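Local coordinates for G-protein alpha subunit Galpha7 (Naegleria fowleri, PDB 6NE6), which probably binds and hydrolyses GTP as the alpha subunit of a heterotrimeric G protein, switching between signalling states, at residues T24-K27 and Q28-I32; M222-S225 and L226-G230; G230-I233 and N234-F238; S261-A264 and D265-E269; E282-K285 and D286-E290. All coordinates share one frame; numbering follows the deposited sequence. Where two conformers were deposited one is given.

Interaction 1 (T24-K27 and Q28-I32)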
loop_
_atom_site.group_PDB
_atom_site.type_symbol
_atom_site.label_atom_id
_atom_site.label_comp_id
_atom_site.label_asym_id
_atom_site.label_seq_id
_atom_site.Cartn_x
_atom_site.Cartn_y
_atom_site.Cartn_z
ATOM N N THR A 24 1.731 -4.908 0.244
ATOM C CA THR A 24 1.800 -5.372 -1.142
ATOM C C THR A 24 3.090 -6.139 -1.395
ATOM O O THR A 24 3.084 -7.193 -2.048
ATOM C CB THR A 24 1.715 -4.185 -2.108
ATOM O OG1 THR A 24 0.599 -3.370 -1.747
ATOM C CG2 THR A 24 1.542 -4.677 -3.555
ATOM N N ILE A 25 4.209 -5.616 -0.886
ATOM C CA ILE A 25 5.488 -6.298 -1.023
ATOM C C ILE A 25 5.412 -7.689 -0.418
ATOM O O ILE A 25 5.878 -8.666 -1.016
ATOM C CB ILE A 25 6.610 -5.473 -0.368
ATOM C CG1 ILE A 25 6.769 -4.156 -1.120
ATOM C CG2 ILE A 25 7.904 -6.259 -0.386
ATOM C CD1 ILE A 25 7.886 -3.281 -0.572
ATOM N N PHE A 26 4.848 -7.792 0.792
ATOM C CA PHE A 26 4.799 -9.094 1.451
ATOM C C PHE A 26 3.930 -10.067 0.662
ATOM O O PHE A 26 4.297 -11.230 0.480
ATOM C CB PHE A 26 4.288 -8.977 2.891
ATOM C CG PHE A 26 4.371 -10.285 3.646
ATOM C CD1 PHE A 26 5.539 -10.643 4.290
ATOM C CD2 PHE A 26 3.305 -11.168 3.669
ATOM C CE1 PHE A 26 5.645 -11.856 4.959
ATOM C CE2 PHE A 26 3.408 -12.389 4.340
ATOM C CZ PHE A 26 4.586 -12.725 4.982
ATOM N N LYS A 27 2.765 -9.612 0.199
ATOM C CA LYS A 27 1.874 -10.513 -0.523
ATOM C C LYS A 27 2.480 -10.947 -1.849
ATOM O O LYS A 27 2.307 -12.102 -2.270
ATOM C CB LYS A 27 0.508 -9.853 -0.720
ATOM C CG LYS A 27 -0.309 -9.797 0.562
ATOM C CD LYS A 27 -1.669 -9.124 0.334
ATOM C CE LYS A 27 -1.521 -7.631 0.011
ATOM N NZ LYS A 27 -2.824 -6.910 0.188
ATOM N N GLN A 28 3.202 -10.050 -2.522
ATOM C CA GLN A 28 3.887 -10.447 -3.747
ATOM C C GLN A 28 4.975 -11.468 -3.456
ATOM O O GLN A 28 5.178 -12.408 -4.239
ATOM C CB GLN A 28 4.480 -9.230 -4.449
ATOM C CG GLN A 28 3.442 -8.286 -5.002
ATOM C CD GLN A 28 2.817 -8.757 -6.313
ATOM O OE1 GLN A 28 2.433 -9.926 -6.465
ATOM N NE2 GLN A 28 2.708 -7.842 -7.269
ATOM N N MET A 29 5.684 -11.303 -2.333
ATOM C CA MET A 29 6.707 -12.276 -1.959
ATOM C C MET A 29 6.088 -13.647 -1.717
ATOM O O MET A 29 6.664 -14.673 -2.106
ATOM C CB MET A 29 7.468 -11.804 -0.717
ATOM C CG MET A 29 8.597 -10.811 -1.015
ATOM S SD MET A 29 10.002 -11.574 -1.846
ATOM C CE MET A 29 10.837 -12.337 -0.454
ATOM N N ARG A 30 4.913 -13.687 -1.080
ATOM C CA ARG A 30 4.193 -14.954 -0.944
ATOM C C ARG A 30 3.981 -15.604 -2.305
ATOM O O ARG A 30 4.172 -16.820 -2.464
ATOM C CB ARG A 30 2.843 -14.738 -0.247
ATOM C CG ARG A 30 2.944 -14.484 1.253
ATOM C CD ARG A 30 1.563 -14.553 1.931
ATOM N NE ARG A 30 0.860 -15.799 1.609
ATOM C CZ ARG A 30 -0.374 -16.096 2.019
ATOM N NH1 ARG A 30 -1.054 -15.253 2.793
ATOM N NH2 ARG A 30 -0.932 -17.239 1.658
ATOM N N LEU A 31 3.567 -14.812 -3.302
ATOM C CA LEU A 31 3.295 -15.374 -4.619
ATOM C C LEU A 31 4.584 -15.812 -5.300
ATOM O O LEU A 31 4.629 -16.885 -5.915
ATOM C CB LEU A 31 2.536 -14.361 -5.483
ATOM C CG LEU A 31 1.168 -13.961 -4.915
ATOM C CD1 LEU A 31 0.457 -12.941 -5.807
ATOM C CD2 LEU A 31 0.291 -15.200 -4.725
ATOM N N ILE A 32 5.653 -15.023 -5.155
ATOM C CA ILE A 32 6.918 -15.359 -5.800
ATOM C C ILE A 32 7.439 -16.698 -5.304
ATOM O O ILE A 32 8.038 -17.468 -6.072
ATOM C CB ILE A 32 7.931 -14.221 -5.573
ATOM C CG1 ILE A 32 7.523 -12.986 -6.386
ATOM C CG2 ILE A 32 9.339 -14.650 -5.977
ATOM C CD1 ILE A 32 8.239 -11.720 -5.930
#
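Four backbone N-H groups of Q28-I32 are satisfied by the carbonyls of T24-K27, one for one, in the i to i+4 pattern of an alpha helix. The first bond, from Q28 N to T24 O, is 2.9 Å long, with an N-H...O angle of 162°. M29 N bonds to I25 O and R30 N to F26 O, both at 3.0 Å. The last of the series, L31 N to K27 O, lengthens to 3.2 Å. The polar ends of the side chains find their partners beyond this turn. K27 NZ donates to the carbonyls of V153 and V154, Q28 NE2 donates to A305 O, and R30 pairs with E41 through NH1 while its NE bonds to N35 O. Between F26 and R30 the contact is apolar: R30 CD lies 3.7 Å from F26 CE2. F26 CG stands anti to the backbone N (chi1 -174°), which swings the ring beside the next turn, and its plane is 69° from that of the guanidinium. T24 also touches residues of what is probably the P-loop (Walker A), consistent with the helix that follows the phosphate-binding loop in P-loop NTPases such as G-protein alpha subunits.

Interaction 2 (M222-S225 and L226-G230)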
loop_
_atom_site.group_PDB
_atom_site.type_symbol
_atom_site.label_atom_id
_atom_site.label_comp_id
_atom_site.label_asym_id
_atom_site.label_seq_id
_atom_site.Cartn_x
_atom_site.Cartn_y
_atom_site.Cartn_z
ATOM N N MET A 222 3.313 13.192 2.201
ATOM C CA MET A 222 4.746 13.056 1.978
ATOM C C MET A 222 5.545 13.902 2.958
ATOM O O MET A 222 6.607 13.472 3.430
ATOM C CB MET A 222 5.098 13.417 0.532
ATOM C CG MET A 222 6.566 13.163 0.219
ATOM S SD MET A 222 6.953 13.267 -1.538
ATOM C CE MET A 222 6.364 11.668 -2.094
ATOM N N LYS A 223 5.055 15.103 3.287
ATOM C CA LYS A 223 5.737 15.902 4.304
ATOM C C LYS A 223 5.756 15.180 5.637
ATOM O O LYS A 223 6.766 15.212 6.354
ATOM C CB LYS A 223 5.085 17.274 4.443
ATOM C CG LYS A 223 5.325 18.129 3.211
ATOM C CD LYS A 223 4.760 19.520 3.358
ATOM C CE LYS A 223 5.061 20.319 2.104
ATOM N NZ LYS A 223 4.469 21.678 2.181
ATOM N N GLU A 224 4.660 14.497 5.977
ATOM C CA GLU A 224 4.624 13.769 7.240
ATOM C C GLU A 224 5.564 12.569 7.194
ATOM O O GLU A 224 6.287 12.303 8.164
ATOM C CB GLU A 224 3.189 13.353 7.556
ATOM C CG GLU A 224 3.011 12.493 8.806
ATOM C CD GLU A 224 3.281 13.252 10.093
ATOM O OE1 GLU A 224 3.329 14.503 10.065
ATOM O OE2 GLU A 224 3.442 12.588 11.139
ATOM N N SER A 225 5.585 11.853 6.065
ATOM C CA SER A 225 6.465 10.695 5.941
ATOM C C SER A 225 7.931 11.104 6.003
ATOM O O SER A 225 8.746 10.408 6.616
ATOM C CB SER A 225 6.183 9.946 4.640
ATOM O OG SER A 225 4.871 9.410 4.628
ATOM N N LEU A 226 8.289 12.219 5.363
ATOM C CA LEU A 226 9.659 12.722 5.475
ATOM C C LEU A 226 10.018 13.028 6.924
ATOM O O LEU A 226 11.117 12.691 7.384
ATOM C CB LEU A 226 9.828 13.979 4.628
ATOM C CG LEU A 226 10.015 13.758 3.135
ATOM C CD1 LEU A 226 9.666 15.060 2.408
ATOM C CD2 LEU A 226 11.463 13.326 2.852
ATOM N N SER A 227 9.103 13.664 7.657
ATOM C CA SER A 227 9.349 13.978 9.065
ATOM C C SER A 227 9.516 12.708 9.900
ATOM O O SER A 227 10.443 12.602 10.716
ATOM C CB SER A 227 8.212 14.847 9.603
ATOM O OG SER A 227 8.496 15.279 10.921
ATOM N N LEU A 228 8.634 11.724 9.699
ATOM C CA LEU A 228 8.725 10.471 10.440
ATOM C C LEU A 228 9.993 9.704 10.081
ATOM O O LEU A 228 10.643 9.125 10.963
ATOM C CB LEU A 228 7.498 9.600 10.166
ATOM C CG LEU A 228 6.131 10.027 10.695
ATOM C CD1 LEU A 228 5.061 9.150 10.064
ATOM C CD2 LEU A 228 6.101 9.916 12.214
ATOM N N PHE A 229 10.344 9.665 8.791
ATOM C CA PHE A 229 11.570 8.986 8.388
ATOM C C PHE A 229 12.784 9.646 9.026
ATOM O O PHE A 229 13.698 8.959 9.497
ATOM C CB PHE A 229 11.731 8.965 6.861
ATOM C CG PHE A 229 13.072 8.432 6.413
ATOM C CD1 PHE A 229 13.351 7.074 6.466
ATOM C CD2 PHE A 229 14.072 9.301 5.984
ATOM C CE1 PHE A 229 14.609 6.584 6.081
ATOM C CE2 PHE A 229 15.333 8.819 5.601
ATOM C CZ PHE A 229 15.598 7.460 5.642
ATOM N N GLY A 230 12.812 10.978 9.039
ATOM C CA GLY A 230 13.905 11.679 9.694
ATOM C C GLY A 230 14.041 11.297 11.155
ATOM O O GLY A 230 15.148 11.054 11.643
#
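M222 and L226 meet on the inward face of helix 221-235, the helical crossover of a beta-alpha-beta unit between strands 199-205 and 242-248. M222 CG lies 4.2 Å from L226 CD1, and both residues are buried, with M222 resting on I284 and L226 on Y288 of the neighbouring helix 277-291. One turn further on, F229 continues this packed face and meets F202 edge-to-face. The backbone beneath is regular: F229 N donates to S225 O at 2.8 Å, and L226 N to M222 O at 2.9 Å with an N-H...O angle of 166°. S225 belongs to the polar margin, where, in the conformer given, its OG bonds to E208. The outer side is looser. K223 and L228 are exposed there, and K223 extends its chain toward a weak bond with T266 O. E224 and L228 lie one turn apart on this side. With E224 CG anti to the backbone N (chi1 176°) and the chain bent at chi2 (69°), the carboxylate reaches forward, toward the next turn. There E224 OE2 lies 3.7 Å from L228 CG, an oxygen against a hydrocarbon branch point.

Interaction 3 (G230-I233 and N234-F238)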
loop_
_atom_site.group_PDB
_atom_site.type_symbol
_atom_site.label_atom_id
_atom_site.label_comp_id
_atom_site.label_asym_id
_atom_site.label_seq_id
_atom_site.Cartn_x
_atom_site.Cartn_y
_atom_site.Cartn_z
ATOM N N GLY A 230 12.812 10.978 9.039
ATOM C CA GLY A 230 13.905 11.679 9.694
ATOM C C GLY A 230 14.041 11.297 11.155
ATOM O O GLY A 230 15.148 11.054 11.643
ATOM N N ASP A 231 12.913 11.220 11.866
ATOM C CA ASP A 231 12.942 10.840 13.274
ATOM C C ASP A 231 13.474 9.428 13.443
ATOM O O ASP A 231 14.300 9.162 14.325
ATOM C CB ASP A 231 11.537 10.946 13.870
ATOM C CG ASP A 231 11.091 12.375 14.054
ATOM O OD1 ASP A 231 11.961 13.270 14.046
ATOM O OD2 ASP A 231 9.876 12.601 14.210
ATOM N N TYR A 232 13.009 8.513 12.595
ATOM C CA TYR A 232 13.391 7.109 12.698
ATOM C C TYR A 232 14.870 6.903 12.394
ATOM O O TYR A 232 15.591 6.282 13.173
ATOM C CB TYR A 232 12.540 6.301 11.722
ATOM C CG TYR A 232 12.685 4.805 11.783
ATOM C CD1 TYR A 232 11.901 4.055 12.650
ATOM C CD2 TYR A 232 13.573 4.130 10.940
ATOM C CE1 TYR A 232 11.990 2.687 12.684
ATOM C CE2 TYR A 232 13.672 2.753 10.972
ATOM C CZ TYR A 232 12.877 2.041 11.839
ATOM O OH TYR A 232 12.949 0.674 11.887
ATOM N N ILE A 233 15.329 7.394 11.242
ATOM C CA ILE A 233 16.678 7.054 10.785
ATOM C C ILE A 233 17.753 7.680 11.666
ATOM O O ILE A 233 18.873 7.161 11.746
ATOM C CB ILE A 233 16.851 7.473 9.311
ATOM C CG1 ILE A 233 18.046 6.760 8.680
ATOM C CG2 ILE A 233 17.002 9.003 9.184
ATOM C CD1 ILE A 233 17.827 5.254 8.489
ATOM N N ASN A 234 17.436 8.773 12.356
ATOM C CA ASN A 234 18.402 9.449 13.204
ATOM C C ASN A 234 18.325 9.034 14.665
ATOM O O ASN A 234 19.211 9.410 15.438
ATOM C CB ASN A 234 18.216 10.964 13.083
ATOM C CG ASN A 234 18.619 11.477 11.718
ATOM O OD1 ASN A 234 19.741 11.238 11.266
ATOM N ND2 ASN A 234 17.714 12.157 11.048
ATOM N N SER A 235 17.315 8.264 15.072
ATOM C CA SER A 235 17.184 7.933 16.490
ATOM C C SER A 235 17.381 6.462 16.821
ATOM O O SER A 235 17.749 6.152 17.963
ATOM C CB SER A 235 15.810 8.369 17.020
ATOM O OG SER A 235 14.777 7.628 16.392
ATOM N N LYS A 236 17.137 5.555 15.879
ATOM C CA LYS A 236 17.222 4.133 16.182
ATOM C C LYS A 236 18.663 3.692 16.378
ATOM O O LYS A 236 19.575 4.146 15.677
ATOM C CB LYS A 236 16.607 3.298 15.067
ATOM C CG LYS A 236 15.125 3.537 14.878
ATOM C CD LYS A 236 14.377 3.085 16.123
ATOM C CE LYS A 236 13.196 3.984 16.425
ATOM N NZ LYS A 236 12.561 3.597 17.720
ATOM N N TRP A 237 18.852 2.781 17.328
ATOM C CA TRP A 237 20.056 1.966 17.403
ATOM C C TRP A 237 19.809 0.772 16.500
ATOM O O TRP A 237 19.075 -0.152 16.852
ATOM C CB TRP A 237 20.329 1.511 18.824
ATOM C CG TRP A 237 21.545 0.653 18.960
ATOM C CD1 TRP A 237 22.810 0.943 18.532
ATOM C CD2 TRP A 237 21.623 -0.616 19.619
ATOM N NE1 TRP A 237 23.680 -0.070 18.899
ATOM C CE2 TRP A 237 22.971 -1.040 19.560
ATOM C CE3 TRP A 237 20.685 -1.432 20.259
ATOM C CZ2 TRP A 237 23.393 -2.256 20.097
ATOM C CZ3 TRP A 237 21.103 -2.629 20.788
ATOM C CH2 TRP A 237 22.451 -3.033 20.714
ATOM N N PHE A 238 20.410 0.788 15.336
ATOM C CA PHE A 238 20.190 -0.316 14.429
ATOM C C PHE A 238 21.073 -1.509 14.755
ATOM O O PHE A 238 20.898 -2.564 14.139
ATOM C CB PHE A 238 20.376 0.181 12.991
ATOM C CG PHE A 238 19.299 1.162 12.552
ATOM C CD1 PHE A 238 17.985 0.746 12.432
ATOM C CD2 PHE A 238 19.595 2.498 12.278
ATOM C CE1 PHE A 238 16.977 1.618 12.025
ATOM C CE2 PHE A 238 18.585 3.394 11.859
ATOM C CZ PHE A 238 17.276 2.950 11.740
#
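N234 reaches back to G230 O with both of its nitrogens, where helix 221-235 is running out. Its backbone N makes a weak bond of 3.3 Å to G230 O, and its ND2 a second weak one of 2.9 Å to the same oxygen. The amide is also tied outward, ND2 to K291 O and OD1 to T293 OG1. At S235, OG donates to D231 O at 2.6 Å. The torsion that allows this (chi1 65°) sets OG between the backbone N and the carbonyl carbon and turns it back over the preceding turn. S235 N bonds to Y232 O from above the carbonyl plane, 66° out of it. K236 N approaches that same oxygen from the same face, only 18° out of plane, at 3.2 Å. K236 CG, anti to its own carbonyl carbon, lies over the centre of the Y232 ring, 3.9 Å from the ring centroid, a CH-pi contact; the bends further out bring CE near Y232 CD1. F238 closes the turn on the apolar side. Its CE1 comes within 3.6 Å of Y232 CE2, the two ring planes lying oblique to each other, while its CE2 lies 3.9 Å from I233 CD1. I233 and F238 both rest on V243 of the next strand. Weak, shared and side-chain bonds thus accompany the last regular i to i+4 bond, and R296 NH1 binds I233 O and K236 O from outside, which implies that the packing of K236 and F238 round Y232 adds to a polar network in fixing the helix terminus.

Interaction 4 (S261-A264 and D265-E269)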
loop_
_atom_site.group_PDB
_atom_site.type_symbol
_atom_site.label_atom_id
_atom_site.label_comp_id
_atom_site.label_asym_id
_atom_site.label_seq_id
_atom_site.Cartn_x
_atom_site.Cartn_y
_atom_site.Cartn_z
ATOM N N SER A 261 -0.521 16.304 -12.153
ATOM C CA SER A 261 -0.394 16.647 -10.740
ATOM C C SER A 261 1.029 17.131 -10.484
ATOM O O SER A 261 1.983 16.372 -10.677
ATOM C CB SER A 261 -0.721 15.446 -9.850
ATOM O OG SER A 261 -0.764 15.857 -8.477
ATOM N N ARG A 262 1.178 18.386 -10.057
ATOM C CA ARG A 262 2.482 19.046 -10.049
ATOM C C ARG A 262 3.162 18.887 -8.698
ATOM O O ARG A 262 2.578 19.215 -7.662
ATOM C CB ARG A 262 2.331 20.534 -10.372
ATOM C CG ARG A 262 1.614 20.823 -11.687
ATOM C CD ARG A 262 1.470 22.323 -11.924
ATOM N NE ARG A 262 2.763 22.998 -11.947
ATOM C CZ ARG A 262 3.158 23.907 -11.057
ATOM N NH1 ARG A 262 2.352 24.274 -10.064
ATOM N NH2 ARG A 262 4.359 24.460 -11.165
ATOM N N LEU A 263 4.403 18.401 -8.711
ATOM C CA LEU A 263 5.129 18.258 -7.452
ATOM C C LEU A 263 5.284 19.608 -6.759
ATOM O O LEU A 263 5.198 19.694 -5.529
ATOM C CB LEU A 263 6.496 17.629 -7.704
ATOM C CG LEU A 263 7.339 17.345 -6.468
ATOM C CD1 LEU A 263 6.588 16.366 -5.558
ATOM C CD2 LEU A 263 8.697 16.768 -6.899
ATOM N N ALA A 264 5.483 20.677 -7.539
ATOM C CA ALA A 264 5.724 22.005 -6.984
ATOM C C ALA A 264 4.523 22.566 -6.233
ATOM O O ALA A 264 4.687 23.519 -5.457
ATOM C CB ALA A 264 6.130 22.978 -8.092
ATOM N N ASP A 265 3.323 22.021 -6.456
ATOM C CA ASP A 265 2.161 22.442 -5.685
ATOM C C ASP A 265 2.212 21.944 -4.248
ATOM O O ASP A 265 1.488 22.476 -3.399
ATOM C CB ASP A 265 0.870 21.973 -6.361
ATOM C CG ASP A 265 0.465 22.867 -7.521
ATOM O OD1 ASP A 265 0.882 24.045 -7.540
ATOM O OD2 ASP A 265 -0.276 22.405 -8.413
ATOM N N THR A 266 3.030 20.930 -3.964
ATOM C CA THR A 266 3.346 20.496 -2.608
ATOM C C THR A 266 4.694 21.007 -2.122
ATOM O O THR A 266 4.808 21.438 -0.973
ATOM C CB THR A 266 3.366 18.969 -2.517
ATOM O OG1 THR A 266 2.119 18.443 -2.985
ATOM C CG2 THR A 266 3.610 18.533 -1.064
ATOM N N PHE A 267 5.728 20.925 -2.956
ATOM C CA PHE A 267 7.091 21.290 -2.567
ATOM C C PHE A 267 7.555 22.465 -3.420
ATOM O O PHE A 267 8.048 22.280 -4.540
ATOM C CB PHE A 267 8.027 20.093 -2.701
ATOM C CG PHE A 267 7.697 18.968 -1.758
ATOM C CD1 PHE A 267 8.118 19.013 -0.440
ATOM C CD2 PHE A 267 6.957 17.878 -2.187
ATOM C CE1 PHE A 267 7.810 17.996 0.429
ATOM C CE2 PHE A 267 6.651 16.857 -1.318
ATOM C CZ PHE A 267 7.074 16.922 -0.005
ATOM N N GLU A 268 7.423 23.674 -2.873
ATOM C CA GLU A 268 7.771 24.878 -3.616
ATOM C C GLU A 268 9.244 24.928 -3.995
ATOM O O GLU A 268 9.605 25.671 -4.911
ATOM C CB GLU A 268 7.410 26.117 -2.798
ATOM C CG GLU A 268 5.917 26.295 -2.576
ATOM C CD GLU A 268 5.585 27.657 -1.992
ATOM O OE1 GLU A 268 6.514 28.478 -1.839
ATOM O OE2 GLU A 268 4.399 27.909 -1.691
ATOM N N GLU A 269 10.103 24.169 -3.309
ATOM C CA GLU A 269 11.516 24.131 -3.655
ATOM C C GLU A 269 11.806 23.310 -4.909
ATOM O O GLU A 269 12.919 23.399 -5.437
ATOM C CB GLU A 269 12.332 23.577 -2.481
HETATM O O HOH W 1 -0.960 19.959 -9.089
HETATM O O HOH W 2 1.187 18.436 -5.555
#
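The loop between helices 250-258 and 277-291 makes a tight turn here, in which R262 and D265 face each other three residues apart. R262 NH1 and D265 OD1 form a salt bridge of 2.9 Å. The oxygen meets the guanidinium at its edge, near its plane, whereas the carboxylate plane is turned 77° from it, a single-contact geometry and not a two-pronged one. A bend at chi3 (59°) of R262 brings NH1 round to the aspartate, while NE pairs with E274. The other carboxylate oxygen works through water: one molecule accepts from R262 N and donates to D265 OD2. A second water donates to R262 O and to T266 OG1, and T266 OG1 also bonds to F209 O. R262 O also receives D265 N at 3.1 Å, from well above the carbonyl plane. L263 O holds two donors at 2.9 Å each. F267 N lies in the carbonyl plane with a nearly straight N-H...O angle of 170°, and T266 N comes in from above that plane. On the buried side L263 CD1 sits 3.7 Å from F267 CD2, at the edge of the phenyl ring. A CA-H...O contact of 3.4 Å runs from A264 CA to F267 O. Both L263 and F267 pack on F283 of helix 277-291. The chemistry implies a turn restrained in three ways: the bonds to R262 O and L263 O set the backbone, the salt bridge and waters tie its polar side chains, and the L263-F267 pair anchors its inner side.

Interaction 5 (E282-K285 and D286-E290)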
loop_
_atom_site.group_PDB
_atom_site.type_symbol
_atom_site.label_atom_id
_atom_site.label_comp_id
_atom_site.label_asym_id
_atom_site.label_seq_id
_atom_site.Cartn_x
_atom_site.Cartn_y
_atom_site.Cartn_z
ATOM N N GLU A 282 13.751 12.203 -8.540
ATOM C CA GLU A 282 15.092 12.444 -8.019
ATOM C C GLU A 282 15.061 13.486 -6.910
ATOM O O GLU A 282 15.765 13.347 -5.901
ATOM C CB GLU A 282 16.025 12.864 -9.149
ATOM C CG GLU A 282 16.323 11.730 -10.128
ATOM C CD GLU A 282 17.037 10.555 -9.477
ATOM O OE1 GLU A 282 17.898 10.790 -8.601
ATOM O OE2 GLU A 282 16.735 9.397 -9.844
ATOM N N PHE A 283 14.218 14.515 -7.068
ATOM C CA PHE A 283 14.043 15.514 -6.018
ATOM C C PHE A 283 13.509 14.884 -4.742
ATOM O O PHE A 283 13.969 15.209 -3.641
ATOM C CB PHE A 283 13.100 16.614 -6.508
ATOM C CG PHE A 283 12.827 17.699 -5.497
ATOM C CD1 PHE A 283 13.667 18.798 -5.404
ATOM C CD2 PHE A 283 11.706 17.646 -4.683
ATOM C CE1 PHE A 283 13.408 19.816 -4.494
ATOM C CE2 PHE A 283 11.446 18.655 -3.769
ATOM C CZ PHE A 283 12.299 19.744 -3.684
ATOM N N ILE A 284 12.539 13.977 -4.869
ATOM C CA ILE A 284 11.989 13.318 -3.688
ATOM C C ILE A 284 13.038 12.432 -3.030
ATOM O O ILE A 284 13.202 12.442 -1.804
ATOM C CB ILE A 284 10.730 12.519 -4.057
ATOM C CG1 ILE A 284 9.625 13.468 -4.517
ATOM C CG2 ILE A 284 10.267 11.680 -2.863
ATOM C CD1 ILE A 284 8.436 12.753 -5.155
ATOM N N LYS A 285 13.765 11.653 -3.829
ATOM C CA LYS A 285 14.847 10.846 -3.270
ATOM C C LYS A 285 15.868 11.721 -2.548
ATOM O O LYS A 285 16.344 11.361 -1.466
ATOM C CB LYS A 285 15.505 10.032 -4.379
ATOM C CG LYS A 285 16.769 9.273 -3.982
ATOM C CD LYS A 285 17.364 8.552 -5.189
ATOM C CE LYS A 285 18.688 7.885 -4.844
ATOM N NZ LYS A 285 19.283 7.186 -6.021
ATOM N N ASP A 286 16.183 12.899 -3.106
ATOM C CA ASP A 286 17.137 13.785 -2.451
ATOM C C ASP A 286 16.586 14.317 -1.133
ATOM O O ASP A 286 17.341 14.490 -0.170
ATOM C CB ASP A 286 17.523 14.949 -3.368
ATOM C CG ASP A 286 18.416 14.518 -4.511
ATOM O OD1 ASP A 286 19.001 13.418 -4.419
ATOM O OD2 ASP A 286 18.539 15.288 -5.489
ATOM N N MET A 287 15.279 14.595 -1.070
ATOM C CA MET A 287 14.707 15.051 0.192
ATOM C C MET A 287 14.832 13.976 1.262
ATOM O O MET A 287 15.153 14.272 2.421
ATOM C CB MET A 287 13.240 15.453 0.011
ATOM C CG MET A 287 13.019 16.759 -0.732
ATOM S SD MET A 287 11.318 17.341 -0.483
ATOM C CE MET A 287 10.393 16.151 -1.464
ATOM N N TYR A 288 14.591 12.718 0.897
ATOM C CA TYR A 288 14.751 11.643 1.870
ATOM C C TYR A 288 16.207 11.487 2.291
ATOM O O TYR A 288 16.502 11.342 3.482
ATOM C CB TYR A 288 14.195 10.333 1.306
ATOM C CG TYR A 288 12.704 10.181 1.589
ATOM C CD1 TYR A 288 12.267 9.763 2.839
ATOM C CD2 TYR A 288 11.743 10.475 0.611
ATOM C CE1 TYR A 288 10.920 9.637 3.118
ATOM C CE2 TYR A 288 10.394 10.345 0.885
ATOM C CZ TYR A 288 9.996 9.922 2.136
ATOM O OH TYR A 288 8.664 9.797 2.430
ATOM N N LYS A 289 17.140 11.539 1.338
ATOM C CA LYS A 289 18.538 11.395 1.729
ATOM C C LYS A 289 18.993 12.553 2.608
ATOM O O LYS A 289 19.828 12.359 3.502
ATOM C CB LYS A 289 19.432 11.257 0.495
ATOM C CG LYS A 289 19.207 9.929 -0.238
ATOM C CD LYS A 289 19.945 9.855 -1.563
ATOM C CE LYS A 289 21.441 9.695 -1.359
ATOM N NZ LYS A 289 22.151 9.563 -2.662
ATOM N N GLU A 290 18.428 13.748 2.398
ATOM C CA GLU A 290 18.787 14.892 3.233
ATOM C C GLU A 290 18.392 14.654 4.685
ATOM O O GLU A 290 19.101 15.091 5.604
ATOM C CB GLU A 290 18.134 16.158 2.673
ATOM C CG GLU A 290 18.648 17.476 3.269
ATOM C CD GLU A 290 18.080 17.792 4.645
ATOM O OE1 GLU A 290 16.923 17.400 4.937
ATOM O OE2 GLU A 290 18.797 18.438 5.441
#
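F283 and M287 form the apolar centre, a Met-aromatic contact in which M287 SD lies 3.5 Å from F283 CE2. The sulfur is 4.5 Å from the ring centroid and 51° off its normal, so it approaches obliquely. F283 CG is anti to the backbone N (chi1 179°), sending the ring alongside the following turn. M287 bends at chi3 (-71°), which brings its methyl CE back between F283 and I284, at 3.6 Å from F283 CE2 and 4.1 Å from I284 CG1. I284 in turn runs side by side with Y288, its CG2 in plane at the ring edge and 4.0 Å from Y288 CD2. These residues lie on helix 277-291 of the Ras-like P-loop fold, where I284, M287 and Y288 face helix 221-235 and Y288 also touches L245 and L247 of strand 242-248. Y270 meets the F283 ring edge-to-face. Backbone bonds run through the turn, with Y288 N donating to I284 O and K289 N to K285 O. Further out, K285 and K289 run side by side through their aliphatic stretches, K285 CE lying 4.0 Å from K289 CD, while K285 leans on V300 and F302 of strand 297-302. Their ammonium groups remain separate, NZ to NZ 5.0 Å, and would probably repel each other mildly. On the exposed rim, the E282 and D286 carboxylates likewise stay out of contact.

How the interactions relate
All five contacts are local and follow one another along the chain; none nests within or crosses another. Interaction 1 stands apart, on helix 22-32 after strand 10-16, with its nearest atoms about 13 Å or more from every other contact. Interactions 2 and 3 share G230 and run along helix 221-235, the latter ending it before strand 242-248. Interaction 4 rounds the loop that leads toward helix 277-291, on which interaction 5 lies. Interactions 2, 4 and 5 touch pairwise: F267 of the loop fits against both helices, which also pack on each other. Together they tie helices 221-235 and 277-291 to the loop holding 261-269.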